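Local structure of oxalate--CoA ligase (Arabidopsis thaliana, 5IE2) at residues 246-260 against 276-289. The protein belongs to the ANL superfamily of AMP-binding enzymes, with a large AMP-binding domain followed by a smaller C-terminal domain, and holds ATP in this structure. Residues are numbered along the deposited sequence; the frame is centred on the assembly and turned at random.
With ATP (adenosine-5'-triphosphate), chain C; ACY (acetic acid), chain E.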
ATOM      1  N   TRP A 246       4.138   2.588 -19.413  1.00 14.80           N
ATOM      2  CA  TRP A 246       4.632   3.856 -19.901  1.00 16.63           C
ATOM      3  C   TRP A 246       3.735   4.434 -20.984  1.00 16.79           C
ATOM      4  O   TRP A 246       3.575   5.640 -21.011  1.00 17.84           O
ATOM      5  CB  TRP A 246       6.077   3.753 -20.407  1.00 20.13           C
ATOM      6  CG  TRP A 246       7.061   3.639 -19.211  1.00 20.87           C
ATOM      7  CD1 TRP A 246       7.828   2.559 -18.890  1.00 19.71           C
ATOM      8  CD2 TRP A 246       7.326   4.636 -18.215  1.00 20.82           C
ATOM      9  NE1 TRP A 246       8.564   2.812 -17.750  1.00 20.23           N
ATOM     10  CE2 TRP A 246       8.266   4.080 -17.310  1.00 20.41           C
ATOM     11  CE3 TRP A 246       6.871   5.946 -18.008  1.00 20.09           C
ATOM     12  CZ2 TRP A 246       8.770   4.797 -16.220  1.00 19.15           C
ATOM     13  CZ3 TRP A 246       7.354   6.661 -16.907  1.00 21.20           C
ATOM     14  CH2 TRP A 246       8.307   6.085 -16.029  1.00 20.48           C
ATOM     15  N   PRO A 247       3.160   3.587 -21.861  1.00 18.62           N
ATOM     16  CA  PRO A 247       2.175   4.217 -22.773  1.00 20.80           C
ATOM     17  C   PRO A 247       1.022   4.937 -22.058  1.00 20.84           C
ATOM     18  O   PRO A 247       0.610   6.022 -22.509  1.00 20.14           O
ATOM     19  CB  PRO A 247       1.674   3.039 -23.593  1.00 20.93           C
ATOM     20  CG  PRO A 247       2.909   2.170 -23.721  1.00 20.42           C
ATOM     21  CD  PRO A 247       3.547   2.238 -22.346  1.00 18.13           C
ATOM     22  N   ASP A 248       0.515   4.342 -20.976  1.00 19.34           N
ATOM     23  CA  ASP A 248      -0.524   5.002 -20.172  1.00 18.36           C
ATOM     24  C   ASP A 248      -0.007   6.255 -19.474  1.00 17.88           C
ATOM     25  O   ASP A 248      -0.720   7.268 -19.418  1.00 17.16           O
ATOM     26  CB  ASP A 248      -1.109   4.045 -19.135  1.00 17.09           C
ATOM     27  CG  ASP A 248      -2.123   3.050 -19.736  1.00 23.31           C
ATOM     28  OD1 ASP A 248      -2.552   3.262 -20.902  1.00 25.59           O
ATOM     29  OD2 ASP A 248      -2.479   2.065 -19.041  1.00 22.38           O
ATOM     30  N   MET A 249       1.204   6.181 -18.924  1.00 15.86           N
ATOM     31  CA  MET A 249       1.774   7.338 -18.226  1.00 17.37           C
ATOM     32  C   MET A 249       1.914   8.500 -19.208  1.00 19.21           C
ATOM     33  O   MET A 249       1.701   9.656 -18.836  1.00 17.81           O
ATOM     34  CB  MET A 249       3.144   7.013 -17.621  1.00 15.43           C
ATOM     35  CG  MET A 249       3.103   5.993 -16.464  1.00 16.05           C
ATOM     36  SD  MET A 249       2.607   6.764 -14.863  1.00 17.43           S
ATOM     37  CE  MET A 249       4.129   7.693 -14.450  1.00 16.00           C
ATOM     38  N   LYS A 250       2.339   8.198 -20.452  1.00 16.03           N
ATOM     39  CA  LYS A 250       2.466   9.293 -21.424  1.00 16.23           C
ATOM     40  C   LYS A 250       1.124   9.834 -21.850  1.00 16.23           C
ATOM     41  O   LYS A 250       0.891  11.053 -21.816  1.00 19.23           O
ATOM     42  CB  LYS A 250       3.238   8.842 -22.688  1.00 16.81           C
ATOM     43  CG  LYS A 250       4.658   8.543 -22.427  1.00 20.75           C
ATOM     44  CD  LYS A 250       5.237   7.996 -23.769  1.00 42.03           C
ATOM     45  CE  LYS A 250       6.303   6.988 -23.533  1.00 43.36           C
ATOM     46  NZ  LYS A 250       7.049   6.768 -24.826  1.00 43.82           N
ATOM     47  N   LYS A 251       0.234   8.925 -22.257  1.00 16.63           N
ATOM     48  CA  LYS A 251      -1.005   9.339 -22.873  1.00 17.47           C
ATOM     49  C   LYS A 251      -1.863  10.173 -21.916  1.00 19.42           C
ATOM     50  O   LYS A 251      -2.560  11.070 -22.320  1.00 17.36           O
ATOM     51  CB  LYS A 251      -1.805   8.108 -23.299  1.00 17.10           C
ATOM     52  CG  LYS A 251      -3.186   8.410 -23.858  1.00 17.66           C
ATOM     53  CD  LYS A 251      -3.814   7.108 -24.396  1.00 20.50           C
ATOM     54  CE  LYS A 251      -5.276   7.372 -24.841  1.00 19.72           C
ATOM     55  NZ  LYS A 251      -6.000   6.137 -25.326  1.00 20.36           N
ATOM     56  N   TYR A 252      -1.806   9.827 -20.626  1.00 16.66           N
ATOM     57  CA  TYR A 252      -2.621  10.532 -19.656  1.00 15.14           C
ATOM     58  C   TYR A 252      -1.817  11.523 -18.823  1.00 18.19           C
ATOM     59  O   TYR A 252      -2.279  11.923 -17.752  1.00 21.08           O
ATOM     60  CB  TYR A 252      -3.366   9.506 -18.769  1.00 15.67           C
ATOM     61  CG  TYR A 252      -4.366   8.707 -19.611  1.00 14.63           C
ATOM     62  CD1 TYR A 252      -5.636   9.247 -19.917  1.00 17.34           C
ATOM     63  CD2 TYR A 252      -4.014   7.479 -20.156  1.00 15.36           C
ATOM     64  CE1 TYR A 252      -6.562   8.527 -20.695  1.00 16.77           C
ATOM     65  CE2 TYR A 252      -4.918   6.748 -20.976  1.00 17.50           C
ATOM     66  CZ  TYR A 252      -6.156   7.303 -21.284  1.00 18.77           C
ATOM     67  OH  TYR A 252      -7.048   6.586 -22.105  1.00 19.71           O
ATOM     68  N   ASN A 253      -0.686  11.975 -19.352  1.00 16.73           N
ATOM     69  CA  ASN A 253       0.026  13.168 -18.823  1.00 19.11           C
ATOM     70  C   ASN A 253       0.458  12.991 -17.369  1.00 16.71           C
ATOM     71  O   ASN A 253       0.367  13.924 -16.578  1.00 15.56           O
ATOM     72  CB  ASN A 253      -0.838  14.424 -18.916  1.00 23.76           C
ATOM     73  CG  ASN A 253      -1.345  14.650 -20.339  1.00 30.09           C
ATOM     74  OD1 ASN A 253      -0.612  14.444 -21.274  1.00 29.16           O
ATOM     75  ND2 ASN A 253      -2.598  15.041 -20.482  1.00 33.71           N
ATOM     76  N   ALA A 254       0.897  11.803 -17.040  1.00 16.64           N
ATOM     77  CA  ALA A 254       1.302  11.517 -15.640  1.00 17.68           C
ATOM     78  C   ALA A 254       2.471  12.383 -15.200  1.00 19.35           C
ATOM     79  O   ALA A 254       3.353  12.745 -15.999  1.00 17.97           O
ATOM     80  CB  ALA A 254       1.696  10.068 -15.468  1.00 16.00           C
ATOM     81  N   THR A 255       2.460  12.703 -13.899  1.00 16.19           N
ATOM     82  CA  THR A 255       3.496  13.527 -13.301  1.00 16.14           C
ATOM     83  C   THR A 255       4.210  12.779 -12.178  1.00 15.82           C
ATOM     84  O   THR A 255       5.200  13.296 -11.641  1.00 16.65           O
ATOM     85  CB  THR A 255       2.925  14.832 -12.709  1.00 16.91           C
ATOM     86  OG1 THR A 255       1.915  14.503 -11.753  1.00 16.92           O
ATOM     87  CG2 THR A 255       2.298  15.733 -13.828  1.00 17.04           C
ATOM     88  N   TRP A 256       3.675  11.621 -11.789  1.00 14.95           N
ATOM     89  CA  TRP A 256       4.346  10.830 -10.728  1.00 14.81           C
ATOM     90  C   TRP A 256       3.758   9.421 -10.748  1.00 16.99           C
ATOM     91  O   TRP A 256       2.696   9.198 -11.380  1.00 16.69           O
ATOM     92  CB  TRP A 256       4.116  11.511  -9.341  1.00 12.74           C
ATOM     93  CG  TRP A 256       2.699  11.470  -8.886  1.00 13.66           C
ATOM     94  CD1 TRP A 256       1.638  12.183  -9.421  1.00 15.19           C
ATOM     95  CD2 TRP A 256       2.154  10.665  -7.825  1.00 13.40           C
ATOM     96  NE1 TRP A 256       0.480  11.883  -8.732  1.00 14.96           N
ATOM     97  CE2 TRP A 256       0.771  10.994  -7.719  1.00 17.07           C
ATOM     98  CE3 TRP A 256       2.725   9.757  -6.895  1.00 14.31           C
ATOM     99  CZ2 TRP A 256      -0.084  10.415  -6.728  1.00 17.47           C
ATOM    100  CZ3 TRP A 256       1.883   9.179  -5.890  1.00 17.51           C
ATOM    101  CH2 TRP A 256       0.482   9.489  -5.842  1.00 18.38           C
ATOM    102  N   TYR A 257       4.375   8.477 -10.005  1.00 15.24           N
ATOM    103  CA  TYR A 257       3.693   7.237  -9.656  1.00 14.34           C
ATOM    104  C   TYR A 257       4.292   6.717  -8.336  1.00 13.84           C
ATOM    105  O   TYR A 257       5.360   7.185  -7.889  1.00 15.28           O
ATOM    106  CB  TYR A 257       3.777   6.135 -10.778  1.00 14.92           C
ATOM    107  CG  TYR A 257       5.101   5.401 -10.909  1.00 15.38           C
ATOM    108  CD1 TYR A 257       5.295   4.133 -10.332  1.00 16.39           C
ATOM    109  CD2 TYR A 257       6.156   5.962 -11.626  1.00 16.96           C
ATOM    110  CE1 TYR A 257       6.502   3.449 -10.453  1.00 16.09           C
ATOM    111  CE2 TYR A 257       7.357   5.301 -11.769  1.00 15.92           C
ATOM    112  CZ  TYR A 257       7.527   4.025 -11.187  1.00 16.84           C
ATOM    113  OH  TYR A 257       8.723   3.362 -11.313  1.00 18.20           O
ATOM    114  N   THR A 258       3.576   5.781  -7.747  1.00 14.41           N
ATOM    115  CA  THR A 258       4.047   5.147  -6.517  1.00 13.72           C
ATOM    116  C   THR A 258       3.953   3.644  -6.696  1.00 16.28           C
ATOM    117  O   THR A 258       2.987   3.124  -7.333  1.00 17.90           O
ATOM    118  CB  THR A 258       3.220   5.638  -5.290  1.00 15.40           C
ATOM    119  OG1 THR A 258       3.765   5.067  -4.098  1.00 17.16           O
ATOM    120  CG2 THR A 258       1.734   5.222  -5.403  1.00 17.26           C
ATOM    121  N   ALA A 259       4.938   2.917  -6.151  1.00 16.26           N
ATOM    122  CA  ALA A 259       4.916   1.474  -6.283  1.00 15.85           C
ATOM    123  C   ALA A 259       5.727   0.885  -5.162  1.00 16.86           C
ATOM    124  O   ALA A 259       6.388   1.613  -4.406  1.00 16.01           O
ATOM    125  CB  ALA A 259       5.459   1.020  -7.646  1.00 15.01           C
ATOM    126  N   VAL A 260       5.685  -0.425  -5.049  1.00 15.87           N
ATOM    127  CA  VAL A 260       6.553  -1.128  -4.076  1.00 16.62           C
ATOM    128  C   VAL A 260       7.863  -1.573  -4.788  1.00 19.63           C
ATOM    129  O   VAL A 260       7.895  -1.694  -6.033  1.00 18.36           O
ATOM    130  CB  VAL A 260       5.825  -2.349  -3.471  1.00 16.34           C
ATOM    131  CG1 VAL A 260       4.505  -1.877  -2.776  1.00 20.52           C
ATOM    132  CG2 VAL A 260       5.515  -3.400  -4.596  1.00 17.57           C
ATOM    133  N   GLU A 276      11.739   2.686 -23.746  1.00 34.25           N
ATOM    134  CA  GLU A 276      10.911   3.586 -24.524  1.00 37.42           C
ATOM    135  C   GLU A 276      11.816   4.547 -25.275  1.00 41.42           C
ATOM    136  O   GLU A 276      12.925   4.848 -24.803  1.00 41.76           O
ATOM    137  CB  GLU A 276       9.950   4.367 -23.637  1.00 37.22           C
ATOM    138  CG  GLU A 276       8.944   3.504 -22.916  1.00 38.68           C
ATOM    139  CD  GLU A 276       7.828   2.998 -23.822  1.00 39.65           C
ATOM    140  OE1 GLU A 276       7.369   3.797 -24.668  1.00 43.20           O
ATOM    141  OE2 GLU A 276       7.391   1.833 -23.665  1.00 36.75           O
ATOM    142  N   THR A 277      11.364   5.017 -26.438  1.00 42.77           N
ATOM    143  CA  THR A 277      12.143   5.989 -27.193  1.00 46.54           C
ATOM    144  C   THR A 277      12.170   7.319 -26.439  1.00 47.50           C
ATOM    145  O   THR A 277      13.189   8.009 -26.445  1.00 47.46           O
ATOM    146  CB  THR A 277      11.604   6.179 -28.626  1.00 48.85           C
ATOM    147  OG1 THR A 277      10.205   6.486 -28.585  1.00 51.09           O
ATOM    148  CG2 THR A 277      11.793   4.913 -29.424  1.00 49.07           C
ATOM    149  N   GLU A 278      11.084   7.662 -25.742  1.00 46.58           N
ATOM    150  CA  GLU A 278      11.161   8.783 -24.794  1.00 46.54           C
ATOM    151  C   GLU A 278      10.247   8.575 -23.564  1.00 40.39           C
ATOM    152  O   GLU A 278       9.172   7.991 -23.665  1.00 40.64           O
ATOM    153  CB  GLU A 278      10.811  10.117 -25.453  1.00 51.83           C
ATOM    154  CG  GLU A 278       9.375  10.253 -25.880  1.00 57.56           C
ATOM    155  CD  GLU A 278       9.108  11.602 -26.531  1.00 63.76           C
ATOM    156  OE1 GLU A 278       7.993  11.809 -27.056  1.00 65.36           O
ATOM    157  OE2 GLU A 278       9.993  12.482 -26.447  1.00 66.06           O
ATOM    158  N   TYR A 279      10.686   9.087 -22.420  1.00 35.33           N
ATOM    159  CA  TYR A 279       9.921   8.983 -21.166  1.00 29.62           C
ATOM    160  C   TYR A 279       9.363  10.318 -20.780  1.00 30.15           C
ATOM    161  O   TYR A 279       9.974  11.336 -21.065  1.00 33.14           O
ATOM    162  CB  TYR A 279      10.806   8.456 -20.028  1.00 27.92           C
ATOM    163  CG  TYR A 279      11.138   7.019 -20.203  1.00 26.96           C
ATOM    164  CD1 TYR A 279      10.210   6.042 -19.896  1.00 24.77           C
ATOM    165  CD2 TYR A 279      12.399   6.621 -20.704  1.00 28.79           C
ATOM    166  CE1 TYR A 279      10.490   4.702 -20.079  1.00 22.99           C
ATOM    167  CE2 TYR A 279      12.702   5.294 -20.889  1.00 27.61           C
ATOM    168  CZ  TYR A 279      11.755   4.326 -20.594  1.00 27.38           C
ATOM    169  OH  TYR A 279      12.069   2.985 -20.803  1.00 28.36           O
ATOM    170  N   PRO A 280       8.214  10.329 -20.097  1.00 27.06           N
ATOM    171  CA  PRO A 280       7.723  11.615 -19.607  1.00 28.50           C
ATOM    172  C   PRO A 280       8.614  12.139 -18.472  1.00 29.14           C
ATOM    173  O   PRO A 280       9.285  11.343 -17.804  1.00 28.63           O
ATOM    174  CB  PRO A 280       6.317  11.297 -19.119  1.00 29.20           C
ATOM    175  CG  PRO A 280       6.354   9.826 -18.795  1.00 25.99           C
ATOM    176  CD  PRO A 280       7.340   9.202 -19.770  1.00 24.32           C
ATOM    177  N   LYS A 281       8.669  13.460 -18.295  1.00 29.82           N
ATOM    178  CA  LYS A 281       9.406  14.057 -17.177  1.00 31.38           C
ATOM    179  C   LYS A 281       8.538  14.059 -15.936  1.00 27.96           C
ATOM    180  O   LYS A 281       7.642  14.869 -15.843  1.00 33.69           O
ATOM    181  CB  LYS A 281       9.820  15.508 -17.468  1.00 37.18           C
ATOM    182  CG  LYS A 281      11.319  15.789 -17.391  1.00 45.93           C
ATOM    183  CD  LYS A 281      11.763  16.895 -18.420  1.00 81.93           C
ATOM    184  CE  LYS A 281      12.942  17.763 -17.913  1.00 73.25           C
ATOM    185  NZ  LYS A 281      13.520  18.711 -18.937  1.00 73.69           N
ATOM    186  N   LEU A 282       8.816  13.192 -14.975  1.00 20.49           N
ATOM    187  CA  LEU A 282       7.960  13.128 -13.761  1.00 18.46           C
ATOM    188  C   LEU A 282       8.505  14.071 -12.685  1.00 21.32           C
ATOM    189  O   LEU A 282       9.719  14.322 -12.620  1.00 22.05           O
ATOM    190  CB  LEU A 282       7.943  11.700 -13.236  1.00 16.75           C
ATOM    191  CG  LEU A 282       7.484  10.671 -14.236  1.00 17.84           C
ATOM    192  CD1 LEU A 282       7.550   9.222 -13.627  1.00 19.29           C
ATOM    193  CD2 LEU A 282       6.051  10.996 -14.751  1.00 17.14           C
ATOM    194  N   ARG A 283       7.624  14.578 -11.833  1.00 18.37           N
ATOM    195  CA  ARG A 283       8.013  15.330 -10.667  1.00 18.45           C
ATOM    196  C   ARG A 283       8.784  14.451  -9.673  1.00 19.96           C
ATOM    197  O   ARG A 283       9.772  14.889  -9.084  1.00 20.46           O
ATOM    198  CB  ARG A 283       6.774  15.925  -9.954  1.00 20.33           C
ATOM    199  CG  ARG A 283       6.151  17.095 -10.625  1.00 22.94           C
ATOM    200  CD  ARG A 283       5.599  18.092  -9.528  1.00 23.31           C
ATOM    201  NE  ARG A 283       4.479  17.539  -8.833  1.00 24.40           N
ATOM    202  CZ  ARG A 283       4.408  17.352  -7.515  1.00 20.62           C
ATOM    203  NH1 ARG A 283       5.422  17.664  -6.691  1.00 18.84           N
ATOM    204  NH2 ARG A 283       3.289  16.871  -7.026  1.00 18.71           N
ATOM    205  N   PHE A 284       8.322  13.228  -9.489  1.00 18.22           N
ATOM    206  CA  PHE A 284       8.983  12.285  -8.571  1.00 17.84           C
ATOM    207  C   PHE A 284       8.449  10.891  -8.808  1.00 17.50           C
ATOM    208  O   PHE A 284       7.399  10.680  -9.438  1.00 16.36           O
ATOM    209  CB  PHE A 284       8.780  12.673  -7.071  1.00 16.54           C
ATOM    210  CG  PHE A 284       7.343  12.582  -6.614  1.00 16.75           C
ATOM    211  CD1 PHE A 284       6.847  11.440  -5.988  1.00 15.69           C
ATOM    212  CD2 PHE A 284       6.475  13.640  -6.837  1.00 15.77           C
ATOM    213  CE1 PHE A 284       5.518  11.385  -5.571  1.00 16.24           C
ATOM    214  CE2 PHE A 284       5.162  13.594  -6.420  1.00 16.06           C
ATOM    215  CZ  PHE A 284       4.668  12.469  -5.794  1.00 15.79           C
ATOM    216  N   ILE A 285       9.173   9.922  -8.272  1.00 14.85           N
ATOM    217  CA  ILE A 285       8.750   8.534  -8.281  1.00 14.96           C
ATOM    218  C   ILE A 285       8.767   8.128  -6.817  1.00 16.60           C
ATOM    219  O   ILE A 285       9.711   8.457  -6.135  1.00 14.91           O
ATOM    220  CB  ILE A 285       9.704   7.643  -9.117  1.00 16.85           C
ATOM    221  CG1 ILE A 285       9.483   7.940 -10.625  1.00 17.94           C
ATOM    222  CG2 ILE A 285       9.446   6.109  -8.818  1.00 16.12           C
ATOM    223  CD1 ILE A 285      10.633   7.290 -11.504  1.00 18.96           C
ATOM    224  N   ARG A 286       7.712   7.461  -6.356  1.00 13.17           N
ATOM    225  CA  ARG A 286       7.646   7.102  -4.952  1.00 14.98           C
ATOM    226  C   ARG A 286       7.772   5.589  -4.733  1.00 13.86           C
ATOM    227  O   ARG A 286       7.297   4.788  -5.563  1.00 15.10           O
ATOM    228  CB  ARG A 286       6.322   7.647  -4.378  1.00 12.45           C
ATOM    229  CG  ARG A 286       6.134   7.349  -2.858  1.00 14.17           C
ATOM    230  CD  ARG A 286       4.773   7.935  -2.460  1.00 16.03           C
ATOM    231  NE  ARG A 286       4.512   7.761  -1.022  1.00 17.72           N
ATOM    232  CZ  ARG A 286       3.715   6.833  -0.484  1.00 18.28           C
ATOM    233  NH1 ARG A 286       3.088   5.899  -1.225  1.00 16.26           N
ATOM    234  NH2 ARG A 286       3.546   6.835   0.839  1.00 17.01           N
ATOM    235  N   SER A 287       8.417   5.199  -3.606  1.00 14.63           N
ATOM    236  CA  SER A 287       8.483   3.799  -3.230  1.00 14.98           C
ATOM    237  C   SER A 287       8.041   3.651  -1.776  1.00 15.95           C
ATOM    238  O   SER A 287       8.323   4.525  -1.002  1.00 15.95           O
ATOM    239  CB  SER A 287       9.929   3.272  -3.420  1.00 18.23           C
ATOM    240  OG  SER A 287      10.038   1.872  -3.104  1.00 16.40           O
ATOM    241  N   CYS A 288       7.306   2.598  -1.437  1.00 13.78           N
ATOM    242  CA  CYS A 288       6.845   2.402  -0.046  1.00 14.21           C
ATOM    243  C   CYS A 288       6.572   0.923   0.157  1.00 18.07           C
ATOM    244  O   CYS A 288       6.595   0.160  -0.835  1.00 19.24           O
ATOM    245  CB  CYS A 288       5.590   3.291   0.225  1.00 14.06           C
ATOM    246  SG  CYS A 288       5.144   3.389   1.956  1.00 18.41           S
ATOM    247  N   SER A 289       6.361   0.516   1.417  1.00 16.77           N
ATOM    248  CA  SER A 289       5.802  -0.797   1.861  1.00 17.58           C
ATOM    249  C   SER A 289       6.854  -1.863   2.158  1.00 22.36           C
ATOM    250  O   SER A 289       6.548  -2.808   2.883  1.00 21.33           O
ATOM    251  CB  SER A 289       4.796  -1.430   0.870  1.00 18.51           C
ATOM    252  OG  SER A 289       3.738  -0.511   0.535  1.00 19.08           O
TER
HETATM  253  PG  ATP C 601       1.364  -8.060   9.341  0.84 33.82           P
HETATM  254  O1G ATP C 601       2.626  -8.669   9.953  0.78 36.87           O
HETATM  255  O2G ATP C 601       0.234  -9.022   9.243  0.82 33.98           O
HETATM  256  O3G ATP C 601       0.963  -6.776  10.063  0.91 32.63           O
HETATM  257  PB  ATP C 601       2.554  -6.334   7.356  0.82 25.58           P
HETATM  258  O1B ATP C 601       3.355  -6.614   6.103  1.00 24.38           O
HETATM  259  O2B ATP C 601       3.209  -5.798   8.579  0.74 24.29           O
HETATM  260  O3B ATP C 601       1.680  -7.652   7.792  1.00 32.72           O
HETATM  261  PA  ATP C 601       1.411  -3.903   6.128  1.00 23.36           P
HETATM  262  O1A ATP C 601       0.625  -2.925   6.992  1.00 23.00           O
HETATM  263  O2A ATP C 601       0.979  -4.166   4.739  1.00 23.78           O
HETATM  264  O3A ATP C 601       1.355  -5.329   6.881  1.00 30.58           O
HETATM  265  O5' ATP C 601       2.962  -3.511   6.200  1.00 19.43           O
HETATM  266  C5' ATP C 601       3.501  -2.474   7.057  1.00 18.85           C
HETATM  267  C4' ATP C 601       4.956  -2.877   7.353  1.00 19.89           C
HETATM  268  O4' ATP C 601       5.729  -2.766   6.143  1.00 19.06           O
HETATM  269  C3' ATP C 601       5.649  -1.905   8.257  1.00 19.46           C
HETATM  270  O3' ATP C 601       5.324  -2.195   9.615  1.00 20.78           O
HETATM  271  C2' ATP C 601       7.114  -2.142   7.953  1.00 20.24           C
HETATM  272  O2' ATP C 601       7.526  -3.375   8.563  1.00 22.70           O
HETATM  273  C1' ATP C 601       7.059  -2.413   6.478  1.00 17.88           C
HETATM  274  N9  ATP C 601       7.419  -1.226   5.666  1.00 16.30           N
HETATM  275  C8  ATP C 601       6.610  -0.307   5.124  1.00 16.32           C
HETATM  276  N7  ATP C 601       7.360   0.602   4.428  1.00 15.32           N
HETATM  277  C5  ATP C 601       8.669   0.204   4.535  1.00 16.70           C
HETATM  278  C6  ATP C 601       9.968   0.699   4.024  1.00 17.63           C
HETATM  279  N6  ATP C 601      10.007   1.797   3.198  1.00 16.26           N
HETATM  280  N1  ATP C 601      11.067  -0.014   4.363  1.00 19.81           N
HETATM  281  C2  ATP C 601      11.007  -1.122   5.137  1.00 21.74           C
HETATM  282  N3  ATP C 601       9.856  -1.631   5.647  1.00 19.96           N
HETATM  283  C4  ATP C 601       8.688  -0.991   5.351  1.00 16.67           C
HETATM  284  C   ACY E 603       1.886   0.332   3.270  1.00 23.69           C
HETATM  285  O   ACY E 603       2.514   0.734   2.222  1.00 24.14           O
HETATM  286  OXT ACY E 603       1.012   1.014   3.883  1.00 22.33           O
HETATM  287  CH3 ACY E 603       2.244  -1.013   3.843  1.00 20.30           C
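W246, on helix 242-251, packs along the loop 276-282 from CB to the far end of its indole. CB lies against CG of E276 at 3.8 Å. Beyond it the ring receives the edge of Y279 on one face, an edge-to-face pair with planes at 74°, in which CD1 and CE1 of the tyrosine reach the atoms shared by the two indole rings. CE3 and CZ3 meet CD and CG of P280, and CH2 ends 4.0 Å from CD1 of L282, which lies near the indole plane. K250, one turn further on, lays CG against P280 CD and turns at chi3 (-148°), bringing NZ to E278 O at 2.7 Å and, in a salt bridge, to E276 OE1 at 3.0 Å, on its anti side and tilted out of the carboxylate plane. Past the helix the chain enters strand 256-259, joined to the parallel strand 284-287 by helix 261-273 in a beta-alpha-beta unit of the AMP-binding domain. R286 N donates to Y257 O, and A259 N to R286 O. W256 sets CB over the face of the F284 ring, 3.8 Å from its centroid. T258 turns OG1 anti to its backbone N (chi1 -176°), where R286 NH1 donates to it at 3.1 Å, nearly in the guanidinium plane; H216 also hydrogen-bonds this hydroxyl, while Y198 takes R286 NE. Further along the chain, S289 N approaches ATP N7 to 3.2 Å.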